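Local coordinates for conjugal transfer protein-like C-terminal domain-containing protein (Enterococcus faecalis, PDB 4EC6) that is of unknown biochemical function but, as a plasmid-encoded VirB8-like TraM, probably serves in the type IV secretion machinery of conjugative DNA transfer, at residues K56-T59 / F60-F64; E72-Q75 / E76-Q79. All coordinates share one frame; numbering follows the deposited sequence.

Contact 1. Residues K56-T59 / F60-F64; sequences KIDT and FGRYF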
ATOM      1  N   LYS A  56      -0.760 -11.465  -2.578  1.00 17.32           N
ATOM      2  CA  LYS A  56       0.474 -11.958  -3.106  1.00 16.65           C
ATOM      3  C   LYS A  56       0.682 -11.563  -4.544  1.00 15.87           C
ATOM      4  O   LYS A  56       1.791 -11.166  -4.857  1.00 15.33           O
ATOM      5  CB  LYS A  56       0.609 -13.464  -2.917  1.00 18.15           C
ATOM      6  CG  LYS A  56       0.563 -13.919  -1.464  1.00 19.04           C
ATOM      7  CD  LYS A  56       1.158 -15.320  -1.362  1.00 20.73           C
ATOM      8  CE  LYS A  56       1.133 -15.844   0.073  1.00 22.93           C
ATOM      9  NZ  LYS A  56      -0.125 -16.628   0.204  1.00 24.82           N
ATOM     10  N   ILE A  57      -0.343 -11.594  -5.404  1.00 15.83           N
ATOM     11  CA  ILE A  57      -0.123 -11.149  -6.801  1.00 16.94           C
ATOM     12  C   ILE A  57       0.238  -9.677  -6.817  1.00 15.38           C
ATOM     13  O   ILE A  57       1.154  -9.239  -7.534  1.00 15.10           O
ATOM     14  CB  ILE A  57      -1.341 -11.230  -7.749  1.00 19.99           C
ATOM     15  CG1 ILE A  57      -2.422 -12.208  -7.325  1.00 24.46           C
ATOM     16  CG2 ILE A  57      -0.875 -11.662  -9.127  1.00 21.71           C
ATOM     17  CD1 ILE A  57      -2.324 -13.572  -8.016  1.00 28.71           C
ATOM     18  N   ASP A  58      -0.501  -8.910  -6.020  1.00 13.46           N
ATOM     19  CA  ASP A  58      -0.292  -7.487  -5.876  1.00 12.48           C
ATOM     20  C   ASP A  58       1.154  -7.155  -5.534  1.00 11.99           C
ATOM     21  O   ASP A  58       1.797  -6.394  -6.235  1.00 11.49           O
ATOM     22  CB  ASP A  58      -1.276  -7.024  -4.806  1.00 13.53           C
ATOM     23  CG  ASP A  58      -1.049  -5.613  -4.296  1.00 13.58           C
ATOM     24  OD1 ASP A  58      -0.051  -4.905  -4.623  1.00 14.04           O
ATOM     25  OD2 ASP A  58      -1.934  -5.225  -3.510  1.00 13.88           O
ATOM     26  N   THR A  59       1.675  -7.761  -4.469  1.00 11.36           N
ATOM     27  CA  THR A  59       3.046  -7.557  -4.029  1.00 10.36           C
ATOM     28  C   THR A  59       4.042  -7.988  -5.082  1.00 10.04           C
ATOM     29  O   THR A  59       5.007  -7.263  -5.386  1.00 10.08           O
ATOM     30  CB  THR A  59       3.291  -8.326  -2.720  1.00 10.64           C
ATOM     31  OG1 THR A  59       2.551  -7.697  -1.689  1.00 11.47           O
ATOM     32  CG2 THR A  59       4.729  -8.302  -2.307  1.00 10.61           C
ATOM     33  N   PHE A  60       3.835  -9.165  -5.650  1.00  9.53           N
ATOM     34  CA  PHE A  60       4.701  -9.605  -6.740  1.00  9.36           C
ATOM     35  C   PHE A  60       4.751  -8.530  -7.851  1.00  9.53           C
ATOM     36  O   PHE A  60       5.828  -8.137  -8.327  1.00  9.23           O
ATOM     37  CB  PHE A  60       4.212 -10.935  -7.299  1.00  8.70           C
ATOM     38  CG  PHE A  60       4.947 -11.381  -8.505  1.00  8.66           C
ATOM     39  CD1 PHE A  60       6.200 -11.980  -8.407  1.00  8.88           C
ATOM     40  CD2 PHE A  60       4.413 -11.198  -9.743  1.00  8.71           C
ATOM     41  CE1 PHE A  60       6.889 -12.374  -9.544  1.00  8.82           C
ATOM     42  CE2 PHE A  60       5.108 -11.609 -10.879  1.00  8.77           C
ATOM     43  CZ  PHE A  60       6.332 -12.205 -10.783  1.00  8.49           C
ATOM     44  N   GLY A  61       3.581  -8.051  -8.253  1.00  9.44           N
ATOM     45  CA  GLY A  61       3.546  -7.073  -9.314  1.00  9.87           C
ATOM     46  C   GLY A  61       4.322  -5.824  -8.936  1.00 10.20           C
ATOM     47  O   GLY A  61       4.975  -5.195  -9.792  1.00 11.08           O
ATOM     48  N   ARG A  62       4.301  -5.455  -7.659  1.00 10.14           N
ATOM     49  CA  ARG A  62       5.035  -4.249  -7.250  1.00 10.18           C
ATOM     50  C   ARG A  62       6.510  -4.424  -7.426  1.00 10.20           C
ATOM     51  O   ARG A  62       7.190  -3.512  -7.870  1.00 10.44           O
ATOM     52  CB  ARG A  62       4.693  -3.837  -5.822  1.00 10.22           C
ATOM     53  CG  ARG A  62       3.372  -3.094  -5.729  1.00 10.21           C
ATOM     54  CD  ARG A  62       2.841  -3.266  -4.324  1.00 10.52           C
ATOM     55  NE  ARG A  62       1.500  -2.705  -4.150  1.00 11.00           N
ATOM     56  CZ  ARG A  62       1.269  -1.391  -3.998  1.00 10.71           C
ATOM     57  NH1 ARG A  62       2.274  -0.519  -4.038  1.00 10.85           N
ATOM     58  NH2 ARG A  62       0.054  -0.943  -3.837  1.00 10.25           N
ATOM     59  N   TYR A  63       7.007  -5.609  -7.045  1.00 10.86           N
ATOM     60  CA  TYR A  63       8.418  -5.898  -7.118  1.00 10.64           C
ATOM     61  C   TYR A  63       8.864  -5.873  -8.574  1.00 10.44           C
ATOM     62  O   TYR A  63       9.790  -5.122  -8.926  1.00 10.75           O
ATOM     63  CB  TYR A  63       8.751  -7.190  -6.416  1.00 11.77           C
ATOM     64  CG  TYR A  63       9.136  -6.988  -4.971  1.00 12.48           C
ATOM     65  CD1 TYR A  63      10.455  -6.668  -4.598  1.00 12.90           C
ATOM     66  CD2 TYR A  63       8.185  -7.057  -3.992  1.00 12.76           C
ATOM     67  CE1 TYR A  63      10.793  -6.465  -3.272  1.00 13.79           C
ATOM     68  CE2 TYR A  63       8.496  -6.836  -2.678  1.00 13.71           C
ATOM     69  CZ  TYR A  63       9.789  -6.554  -2.310  1.00 14.06           C
ATOM     70  OH  TYR A  63      10.028  -6.363  -0.961  1.00 14.06           O
ATOM     71  N   PHE A  64       8.131  -6.574  -9.430  1.00  9.71           N
ATOM     72  CA  PHE A  64       8.356  -6.478 -10.863  1.00  9.40           C
ATOM     73  C   PHE A  64       8.358  -5.030 -11.350  1.00  9.63           C
ATOM     74  O   PHE A  64       9.233  -4.684 -12.134  1.00  9.59           O
ATOM     75  CB  PHE A  64       7.330  -7.310 -11.649  1.00  8.87           C
ATOM     76  CG  PHE A  64       7.328  -7.056 -13.151  1.00  8.43           C
ATOM     77  CD1 PHE A  64       8.360  -7.515 -13.956  1.00  8.14           C
ATOM     78  CD2 PHE A  64       6.258  -6.394 -13.757  1.00  8.26           C
ATOM     79  CE1 PHE A  64       8.339  -7.313 -15.324  1.00  8.00           C
ATOM     80  CE2 PHE A  64       6.246  -6.170 -15.110  1.00  8.21           C
ATOM     81  CZ  PHE A  64       7.289  -6.638 -15.901  1.00  8.13           C
TER

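Contact 2. Residues E72-Q75 / E76-Q79; sequences EKNQ and ENYQ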
ATOM      1  N   GLU A  72      18.229   1.977 -15.537  1.00 23.27           N
ATOM      2  CA  GLU A  72      19.391   1.310 -16.130  1.00 23.51           C
ATOM      3  C   GLU A  72      19.525   1.404 -17.665  1.00 25.06           C
ATOM      4  O   GLU A  72      18.737   0.854 -18.447  1.00 24.92           O
ATOM      5  CB  GLU A  72      19.461  -0.134 -15.670  1.00 23.99           C
ATOM      6  CG  GLU A  72      20.625  -0.907 -16.238  1.00 26.65           C
ATOM      7  CD  GLU A  72      21.972  -0.229 -16.004  1.00 30.23           C
ATOM      8  OE1 GLU A  72      22.426  -0.184 -14.849  1.00 32.68           O
ATOM      9  OE2 GLU A  72      22.599   0.248 -16.976  1.00 30.17           O
ATOM     10  N   LYS A  73      20.548   2.123 -18.096  1.00 24.28           N
ATOM     11  CA  LYS A  73      20.644   2.488 -19.477  1.00 24.70           C
ATOM     12  C   LYS A  73      21.318   1.370 -20.308  1.00 22.90           C
ATOM     13  O   LYS A  73      21.108   1.291 -21.510  1.00 20.06           O
ATOM     14  CB  LYS A  73      21.362   3.844 -19.567  1.00 30.21           C
ATOM     15  CG  LYS A  73      21.589   4.399 -20.956  1.00 30.95           C
ATOM     16  CD  LYS A  73      20.398   5.156 -21.501  1.00 34.99           C
ATOM     17  CE  LYS A  73      20.511   5.103 -23.036  1.00 35.81           C
ATOM     18  NZ  LYS A  73      19.772   6.144 -23.799  1.00 37.00           N
ATOM     19  N   ASN A  74      22.093   0.507 -19.652  1.00 21.06           N
ATOM     20  CA  ASN A  74      22.625  -0.694 -20.270  1.00 21.40           C
ATOM     21  C   ASN A  74      21.513  -1.747 -20.482  1.00 21.17           C
ATOM     22  O   ASN A  74      21.058  -2.360 -19.524  1.00 20.53           O
ATOM     23  CB  ASN A  74      23.731  -1.288 -19.387  1.00 22.13           C
ATOM     24  CG  ASN A  74      24.440  -2.470 -20.057  1.00 25.01           C
ATOM     25  OD1 ASN A  74      23.950  -3.619 -20.026  1.00 29.06           O
ATOM     26  ND2 ASN A  74      25.594  -2.198 -20.667  1.00 22.17           N
ATOM     27  N   GLN A  75      21.109  -1.959 -21.721  1.00 21.05           N
ATOM     28  CA  GLN A  75      20.057  -2.907 -22.064  1.00 22.97           C
ATOM     29  C   GLN A  75      20.238  -4.352 -21.520  1.00 23.81           C
ATOM     30  O   GLN A  75      19.268  -4.970 -21.072  1.00 21.70           O
ATOM     31  CB  GLN A  75      19.831  -2.878 -23.579  1.00 23.48           C
ATOM     32  CG  GLN A  75      19.239  -4.138 -24.194  1.00 24.26           C
ATOM     33  CD  GLN A  75      18.869  -3.977 -25.661  1.00 25.96           C
ATOM     34  OE1 GLN A  75      18.620  -2.870 -26.136  1.00 28.51           O
ATOM     35  NE2 GLN A  75      18.814  -5.089 -26.388  1.00 26.56           N
ATOM     36  N   GLU A  76      21.461  -4.887 -21.550  1.00 26.00           N
ATOM     37  CA  GLU A  76      21.677  -6.224 -20.983  1.00 27.68           C
ATOM     38  C   GLU A  76      21.426  -6.255 -19.473  1.00 25.92           C
ATOM     39  O   GLU A  76      20.810  -7.174 -18.966  1.00 28.15           O
ATOM     40  CB  GLU A  76      23.048  -6.823 -21.353  1.00 30.13           C
ATOM     41  CG  GLU A  76      23.256  -7.039 -22.864  1.00 35.47           C
ATOM     42  CD  GLU A  76      22.343  -8.112 -23.489  1.00 37.69           C
ATOM     43  OE1 GLU A  76      22.175  -9.201 -22.897  1.00 37.05           O
ATOM     44  OE2 GLU A  76      21.800  -7.879 -24.593  1.00 42.45           O
ATOM     45  N   ASN A  77      21.884  -5.254 -18.752  1.00 25.76           N
ATOM     46  CA  ASN A  77      21.653  -5.239 -17.315  1.00 26.39           C
ATOM     47  C   ASN A  77      20.164  -4.991 -16.949  1.00 23.55           C
ATOM     48  O   ASN A  77      19.675  -5.533 -15.972  1.00 21.98           O
ATOM     49  CB  ASN A  77      22.597  -4.235 -16.634  1.00 30.45           C
ATOM     50  CG  ASN A  77      24.066  -4.499 -16.965  1.00 32.97           C
ATOM     51  OD1 ASN A  77      24.391  -5.550 -17.489  1.00 38.75           O
ATOM     52  ND2 ASN A  77      24.951  -3.540 -16.674  1.00 34.04           N
ATOM     53  N   TYR A  78      19.459  -4.197 -17.761  1.00 20.14           N
ATOM     54  CA  TYR A  78      18.083  -3.855 -17.492  1.00 18.26           C
ATOM     55  C   TYR A  78      17.266  -5.161 -17.636  1.00 18.44           C
ATOM     56  O   TYR A  78      16.471  -5.553 -16.743  1.00 17.06           O
ATOM     57  CB  TYR A  78      17.594  -2.735 -18.437  1.00 16.98           C
ATOM     58  CG  TYR A  78      16.088  -2.596 -18.436  1.00 16.02           C
ATOM     59  CD1 TYR A  78      15.437  -1.861 -17.458  1.00 15.03           C
ATOM     60  CD2 TYR A  78      15.299  -3.269 -19.399  1.00 15.75           C
ATOM     61  CE1 TYR A  78      14.050  -1.776 -17.436  1.00 14.48           C
ATOM     62  CE2 TYR A  78      13.908  -3.181 -19.380  1.00 14.46           C
ATOM     63  CZ  TYR A  78      13.298  -2.433 -18.394  1.00 14.26           C
ATOM     64  OH  TYR A  78      11.933  -2.351 -18.375  1.00 13.52           O
ATOM     65  N   GLN A  79      17.538  -5.863 -18.717  1.00 16.81           N
ATOM     66  CA  GLN A  79      16.982  -7.169 -18.891  1.00 17.29           C
ATOM     67  C   GLN A  79      17.363  -8.183 -17.846  1.00 17.82           C
ATOM     68  O   GLN A  79      16.513  -8.930 -17.390  1.00 17.29           O
ATOM     69  CB  GLN A  79      17.266  -7.659 -20.257  1.00 17.61           C
ATOM     70  CG  GLN A  79      16.616  -6.771 -21.287  1.00 18.48           C
ATOM     71  CD  GLN A  79      17.039  -7.202 -22.632  1.00 19.21           C
ATOM     72  OE1 GLN A  79      17.624  -8.266 -22.713  1.00 23.08           O
ATOM     73  NE2 GLN A  79      16.736  -6.434 -23.692  1.00 16.63           N
TER

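Contact 1. Residues K56-T59 / F60-F64
D58 and R62 form the salt bridge of this stretch, one turn apart on helix 54-68, their side chains running alongside each other in the same direction. R62 NE gives its N-H to D58 OD1 at 2.7 Å, with an N-H...O angle of 150°. The oxygen receives it on the syn lone pair and lies close to the guanidinium plane, although the carboxylate and guanidinium planes are turned 32° apart. The chain shapes account for the reach: chi1 169° sets D58 CG beside its carbonyl carbon and a small chi2 turns OD1 toward R62, while R62 extends from CG to NE, which brings CD to 3.3 Å from D58 OD1. R62 NH1 has a weak further bond to V105 O.

The backbone bonds are those of an alpha-helix: F60 N to K56 O at 3.0 Å, G61 N to I57 O at 2.8 Å, and likewise R62 to D58 and Y63 to T59. D58 O also accepts from Y121 OH, and T59 OG1 is bonded to S55 O and to Y107 O of the second subunit.

Apolar contact is slighter. T59 CG2 lies 4.0 Å from Y63 CD2, while T59 O sits at the ring edge, in its plane. F60 meets F147 and, edge-to-face, F160 of the second subunit.

The chemistry thus implies a charged pair laid against Y107 and Y121 of its own sheet in this C-terminal, NTF2-like domain, with R62 also touching N106 of the second subunit, which T59, F60 and Y63 contact as well.

Contact 2. Residues E72-Q75 / E76-Q79
The chain turns from an extended N74 into the first turn of helix 75-82, where Y78 N bonds to N74 O at 3.0 Å and Q79 N bonds to Q75 O at 3.1 Å.

The N74 side chain closes the start of that turn. Its OD1 accepts from N77 N at 2.9 Å, in the carbonyl plane and on a lone pair, with an N-H...O angle of 156°. With CG anti to the backbone nitrogen (chi1 -174°), the amide folds forward over the first turn and stacks on that of N77, the two planes 24° apart; N74 CG lies 3.6 Å from N77 ND2.

This is an Asn N-cap: a side-chain oxygen takes up an N-H that has no preceding helical carbonyl to serve it. The cap belongs to the short second helix of the C-terminal, NTF2-like domain of the protein, reached by the loop that follows helix 54-68. E72 braces it from the loop side, OE2 accepting from N74 N at 2.7 Å through its anti lone pair. A bend at chi2 turns the E72 carboxylate back to that nitrogen and leaves CG against N77 CB at 3.9 Å.

Q75 and Q79 run side by side, with Q79 NE2 3.4 Å from Q75 CG; that NE2 is bonded to W95 O. Y78 sends its ring away from the cap, W95 packing beside it and its OH bonded to Y68 O at the end of the preceding helix.

Contact 1 is largely buried and contact 2 lies at the surface, their centres about 21 Å apart and their nearest atoms about 7 Å. Both are local in sequence: 56-64 lies wholly within helix 54-68, whereas 72-79 spans the loop and the beginning of helix 75-82, the next helix in the chain. Contact 1 joins side chain to side chain by opposite charges and has the sheet and a second subunit around it. Contact 2 instead directs side-chain oxygens to backbone N-H groups, with no other chain of the assembly touching it. Y68, whose ring meets F64 and whose carbonyl receives Y78 OH, connects the two neighbourhoods.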